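Local coordinates for regulator of G-protein signalling 3 isoform 1 (Homo sapiens, PDB 2F5Y) that probably tunes G-protein signalling through its RGS domain, its PDZ domain, the part in this crystal, being of a family that typically binds the C-terminal tails of partner proteins, at residues I7-R11 with I68-E74; A40-Q44 with L77-R81. All coordinates share one frame; numbering follows the deposited sequence.

Contact 1 (I7-R11 with I68-E74); sequences ITIPR and IRSCPSE. With SO4 (sulfate ion), chain D.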
# COMPACT_ATOMS: atom_id res chain seq x y z
N ILE A 7 1.39 4.61 6.73
CA ILE A 7 0.36 3.65 7.10
C ILE A 7 1.03 2.31 7.40
O ILE A 7 1.73 1.76 6.53
CB ILE A 7 -0.64 3.44 5.93
CG1 ILE A 7 -1.23 4.78 5.45
CG2 ILE A 7 -1.76 2.45 6.32
CD1 ILE A 7 -2.07 5.50 6.47
N THR A 8 0.80 1.78 8.60
CA THR A 8 1.43 0.52 9.07
C THR A 8 0.38 -0.59 9.09
O THR A 8 -0.58 -0.53 9.86
CB THR A 8 2.07 0.67 10.49
OG1 THR A 8 3.11 1.66 10.48
CG2 THR A 8 2.67 -0.65 10.96
N ILE A 9 0.56 -1.60 8.26
CA ILE A 9 -0.44 -2.63 8.10
C ILE A 9 0.16 -3.96 8.46
O ILE A 9 0.98 -4.47 7.70
CB ILE A 9 -0.94 -2.74 6.67
CG1 ILE A 9 -1.28 -1.36 6.12
CG2 ILE A 9 -2.14 -3.71 6.61
CD1 ILE A 9 -1.39 -1.33 4.60
N PRO A 10 -0.22 -4.52 9.61
CA PRO A 10 0.16 -5.91 9.91
C PRO A 10 -0.56 -6.88 8.99
O PRO A 10 -1.67 -6.61 8.54
CB PRO A 10 -0.26 -6.10 11.38
CG PRO A 10 -0.57 -4.71 11.90
CD PRO A 10 -1.00 -3.91 10.69
N ARG A 11 0.10 -7.99 8.70
CA ARG A 11 -0.45 -9.04 7.87
C ARG A 11 -1.65 -9.68 8.57
O ARG A 11 -1.58 -10.01 9.76
CB ARG A 11 0.65 -10.07 7.58
CG ARG A 11 0.21 -11.29 6.83
CD ARG A 11 1.41 -12.16 6.50
NE ARG A 11 2.15 -11.65 5.35
CZ ARG A 11 1.79 -11.84 4.09
NH1 ARG A 11 2.54 -11.35 3.10
NH2 ARG A 11 0.68 -12.50 3.79
N ILE A 68 5.01 -6.81 -1.77
CA ILE A 68 4.05 -6.74 -0.69
C ILE A 68 3.75 -8.14 -0.19
O ILE A 68 3.83 -8.38 1.01
CB ILE A 68 2.74 -6.04 -1.13
CG1 ILE A 68 2.99 -4.54 -1.25
CG2 ILE A 68 1.61 -6.29 -0.12
CD1 ILE A 68 1.81 -3.73 -1.82
N ARG A 69 3.45 -9.06 -1.09
CA ARG A 69 3.09 -10.42 -0.70
C ARG A 69 4.23 -11.19 -0.04
O ARG A 69 3.99 -12.20 0.60
CB ARG A 69 2.58 -11.21 -1.89
CG ARG A 69 1.23 -10.73 -2.38
CD ARG A 69 0.81 -11.48 -3.62
NE ARG A 69 0.64 -12.91 -3.34
CZ ARG A 69 0.51 -13.85 -4.27
NH1 ARG A 69 0.37 -15.10 -3.90
NH2 ARG A 69 0.51 -13.54 -5.56
N SER A 70 5.46 -10.70 -0.19
CA SER A 70 6.65 -11.33 0.38
C SER A 70 7.08 -10.77 1.72
O SER A 70 8.08 -11.22 2.26
CB SER A 70 7.82 -11.18 -0.59
OG SER A 70 7.49 -11.67 -1.87
N CYS A 71 6.37 -9.78 2.25
CA CYS A 71 6.70 -9.25 3.58
C CYS A 71 6.11 -10.14 4.67
O CYS A 71 4.94 -10.46 4.62
CB CYS A 71 6.20 -7.82 3.74
SG CYS A 71 7.02 -6.69 2.62
N PRO A 72 6.92 -10.53 5.66
CA PRO A 72 6.44 -11.49 6.65
C PRO A 72 5.33 -11.03 7.60
O PRO A 72 4.36 -11.76 7.81
CB PRO A 72 7.69 -11.83 7.47
CG PRO A 72 8.85 -11.28 6.71
CD PRO A 72 8.33 -10.16 5.88
N SER A 73 5.47 -9.84 8.19
CA SER A 73 4.69 -9.51 9.38
C SER A 73 3.84 -8.27 9.21
O SER A 73 2.67 -8.24 9.61
CB SER A 73 5.65 -9.35 10.57
OG SER A 73 6.47 -10.50 10.72
N GLU A 74 4.44 -7.24 8.62
CA GLU A 74 3.73 -6.01 8.33
C GLU A 74 4.45 -5.19 7.28
O GLU A 74 5.67 -5.29 7.11
CB GLU A 74 3.60 -5.16 9.60
CG GLU A 74 4.87 -4.45 10.03
CD GLU A 74 4.68 -3.62 11.29
OE1 GLU A 74 3.63 -3.79 11.95
OE2 GLU A 74 5.57 -2.81 11.62
S SO4 D . 3.11 -11.47 -7.57
O1 SO4 D . 2.30 -12.53 -8.17
O2 SO4 D . 3.51 -10.51 -8.60
O3 SO4 D . 2.30 -10.79 -6.56
O4 SO4 D . 4.29 -12.06 -6.94
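In this PDZ domain the last residues of the N-terminal strand 3-10 pair with the start of strand 74-81, and Arg-11, just beyond the strand, reaches along the turn that follows helix 61-69. Pro-10 and Glu-74 form an antiparallel non-hydrogen-bonded pair, their CA atoms 3.9 Å apart. One step further on, Arg-11 N donates to Ser-73 O at 2.7 Å, an almost straight bond (176° at the hydrogen). The same carbonyl also receives a CA-H contact from Pro-10. Glu-74 lays its extended chain across Thr-8, OE1 lying 3.4 Å from the methyl CG2; with chi1 at -62° that methyl stands anti to the backbone N of Thr-8, while OG1 lies beside that N.

Arg-11 has the largest share of the buried surface. Its chain runs out straight and then bends at chi3 (-79°), which brings the guanidinium edge-on to the turn. Arg-11 NE and NH1 grip a single acceptor, Cys-71 O, side-on at 3.1 and 3.0 Å, and the oxygen lies close to the guanidinium plane. A leucine here would remove both donors and would probably leave Cys-71 O without these mates and the turn freer to shift against the strand. Phe-16 packs against Arg-11, Ile-9 and Ile-68 from a neighbouring loop, bridging strand 3-10, the residue after it and the last part of helix 61-69. Arg-69 meets a sulfate ion, probably from the crystallisation liquor, to whose O3 its NH2 makes a weak hydrogen bond of 3.4 Å.

Contact 2 (A40-Q44 with L77-R81); sequences AGLQQ and LLVWR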
# COMPACT_ATOMS: atom_id res chain seq x y z
N ALA A 40 -6.10 0.11 9.34
CA ALA A 40 -4.82 0.82 9.39
C ALA A 40 -4.92 2.28 8.90
O ALA A 40 -4.12 3.13 9.32
CB ALA A 40 -3.74 0.07 8.56
N GLY A 41 -5.86 2.56 8.00
CA GLY A 41 -6.05 3.92 7.45
C GLY A 41 -5.75 4.11 5.96
O GLY A 41 -5.91 5.20 5.43
N LEU A 42 -5.33 3.06 5.25
CA LEU A 42 -5.17 3.15 3.80
C LEU A 42 -6.51 3.48 3.14
O LEU A 42 -7.56 3.14 3.67
CB LEU A 42 -4.62 1.84 3.24
CG LEU A 42 -3.88 1.85 1.92
CD1 LEU A 42 -2.58 2.61 2.05
CD2 LEU A 42 -3.63 0.43 1.47
N GLN A 43 -6.47 4.17 2.02
CA GLN A 43 -7.69 4.47 1.29
C GLN A 43 -7.41 4.58 -0.19
O GLN A 43 -6.27 4.78 -0.60
CB GLN A 43 -8.36 5.75 1.82
CG GLN A 43 -7.57 7.01 1.59
CD GLN A 43 -8.23 8.21 2.23
OE1 GLN A 43 -8.66 8.15 3.38
NE2 GLN A 43 -8.31 9.31 1.49
N GLN A 44 -8.46 4.42 -0.98
CA GLN A 44 -8.34 4.46 -2.42
C GLN A 44 -7.79 5.81 -2.88
O GLN A 44 -8.00 6.82 -2.21
CB GLN A 44 -9.70 4.16 -3.07
CG GLN A 44 -10.74 5.22 -2.84
CD GLN A 44 -12.13 4.74 -3.20
OE1 GLN A 44 -12.68 3.83 -2.55
NE2 GLN A 44 -12.73 5.34 -4.22
N LEU A 77 3.76 1.61 4.59
CA LEU A 77 3.71 2.32 3.33
C LEU A 77 3.69 3.80 3.62
O LEU A 77 2.96 4.24 4.49
CB LEU A 77 2.43 2.01 2.57
CG LEU A 77 2.14 0.58 2.16
CD1 LEU A 77 0.75 0.58 1.46
CD2 LEU A 77 3.25 0.05 1.24
N LEU A 78 4.50 4.55 2.89
CA LEU A 78 4.35 5.98 2.87
C LEU A 78 3.54 6.33 1.62
O LEU A 78 3.93 6.00 0.50
CB LEU A 78 5.70 6.68 2.86
CG LEU A 78 5.55 8.18 3.00
CD1 LEU A 78 5.27 8.53 4.46
CD2 LEU A 78 6.79 8.86 2.49
N VAL A 79 2.41 6.99 1.82
CA VAL A 79 1.55 7.38 0.71
C VAL A 79 1.36 8.88 0.62
O VAL A 79 1.53 9.61 1.58
CB VAL A 79 0.17 6.70 0.79
CG1 VAL A 79 0.35 5.19 0.80
CG2 VAL A 79 -0.60 7.18 1.99
N TRP A 80 0.99 9.29 -0.59
CA TRP A 80 0.68 10.65 -0.93
C TRP A 80 -0.81 10.66 -1.26
O TRP A 80 -1.26 9.88 -2.11
CB TRP A 80 1.51 11.02 -2.17
CG TRP A 80 1.72 12.46 -2.43
CD1 TRP A 80 2.11 13.42 -1.53
CD2 TRP A 80 1.60 13.11 -3.69
NE1 TRP A 80 2.23 14.63 -2.16
CE2 TRP A 80 1.92 14.48 -3.49
CE3 TRP A 80 1.25 12.68 -4.98
CZ2 TRP A 80 1.91 15.41 -4.54
CZ3 TRP A 80 1.23 13.61 -6.02
CH2 TRP A 80 1.55 14.96 -5.79
N ARG A 81 -1.58 11.50 -0.57
CA ARG A 81 -3.03 11.58 -0.83
C ARG A 81 -3.57 13.00 -0.85
O ARG A 81 -3.01 13.91 -0.25
CB ARG A 81 -3.83 10.75 0.20
CG ARG A 81 -3.99 11.37 1.58
CD ARG A 81 -4.93 10.58 2.54
NE ARG A 81 -4.55 9.17 2.71
CZ ARG A 81 -4.76 8.44 3.81
NH1 ARG A 81 -5.32 8.93 4.91
NH2 ARG A 81 -4.38 7.17 3.81
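Arg-81, Leu-42 and Gln-43 bury the most surface where the loop after helix 36-40 passes strand 74-81. Arg-81 sends its chain from the end of the strand toward the loop, and a bend at chi3 turns the guanidinium beneath the amide of Gln-43. The two flat groups stack with their planes only 2° apart: Gln-43 CD sits over the centre of one guanidinium face, 3.8 Å from Arg-81 CZ. The two chains themselves meet at about a right angle.

Arg-81 NH2 also donates to Gly-41 O at 3.0 Å. This bond is bent, 141° at the hydrogen, and the oxygen is tilted from the guanidinium plane. Gly-41, with positive phi, closes helix 36-40 in a Schellman motif, and its carbonyl is the acceptor for Arg-81.

Leu-42 makes the apolar half. Its CG lies anti to the backbone N (chi1 -156°), and the methyl CD1 reaches between two residues of the strand, 3.9 Å from Leu-77 CD1 and 4.1 Å from Val-79 CG1. Phe-18 of strand 18-21 packs on both Leu-42 and Leu-77, so the leucine pair belongs to the hydrophobic core of the PDZ domain.

Asp-46 completes the polar half, its OD2 forming a salt bridge with Arg-81 NH2 and accepting a hydrogen bond from Gln-43 N. The buried guanidinium is therefore held by a carboxylate, a carbonyl and a stacked amide together, which would probably offset the cost of burying its charge and limit its rotation.

In the fold
From the N terminus, strand 3-10 supplies the first half of contact 1. The chain then forms the hairpin 18-21 with 27-31 and helix 36-40 before 40-44 opens contact 2. After strand 47-51 and helix 61-69, residues 68-74 close contact 1 over 56 intervening residues; 77-81 then closes contact 2 over 32. The two closures cross rather than nest. Strands 3-10 and 74-81 are sheet neighbours, joined between the contacts where Ile-7 N meets Leu-77 O. Contact 1 ties the turn after helix 61-69 and the start of strand 74-81 to the end of the first strand; contact 2 ties the loop after helix 36-40 to strand 74-81, and Ala-40 packs on Ile-9.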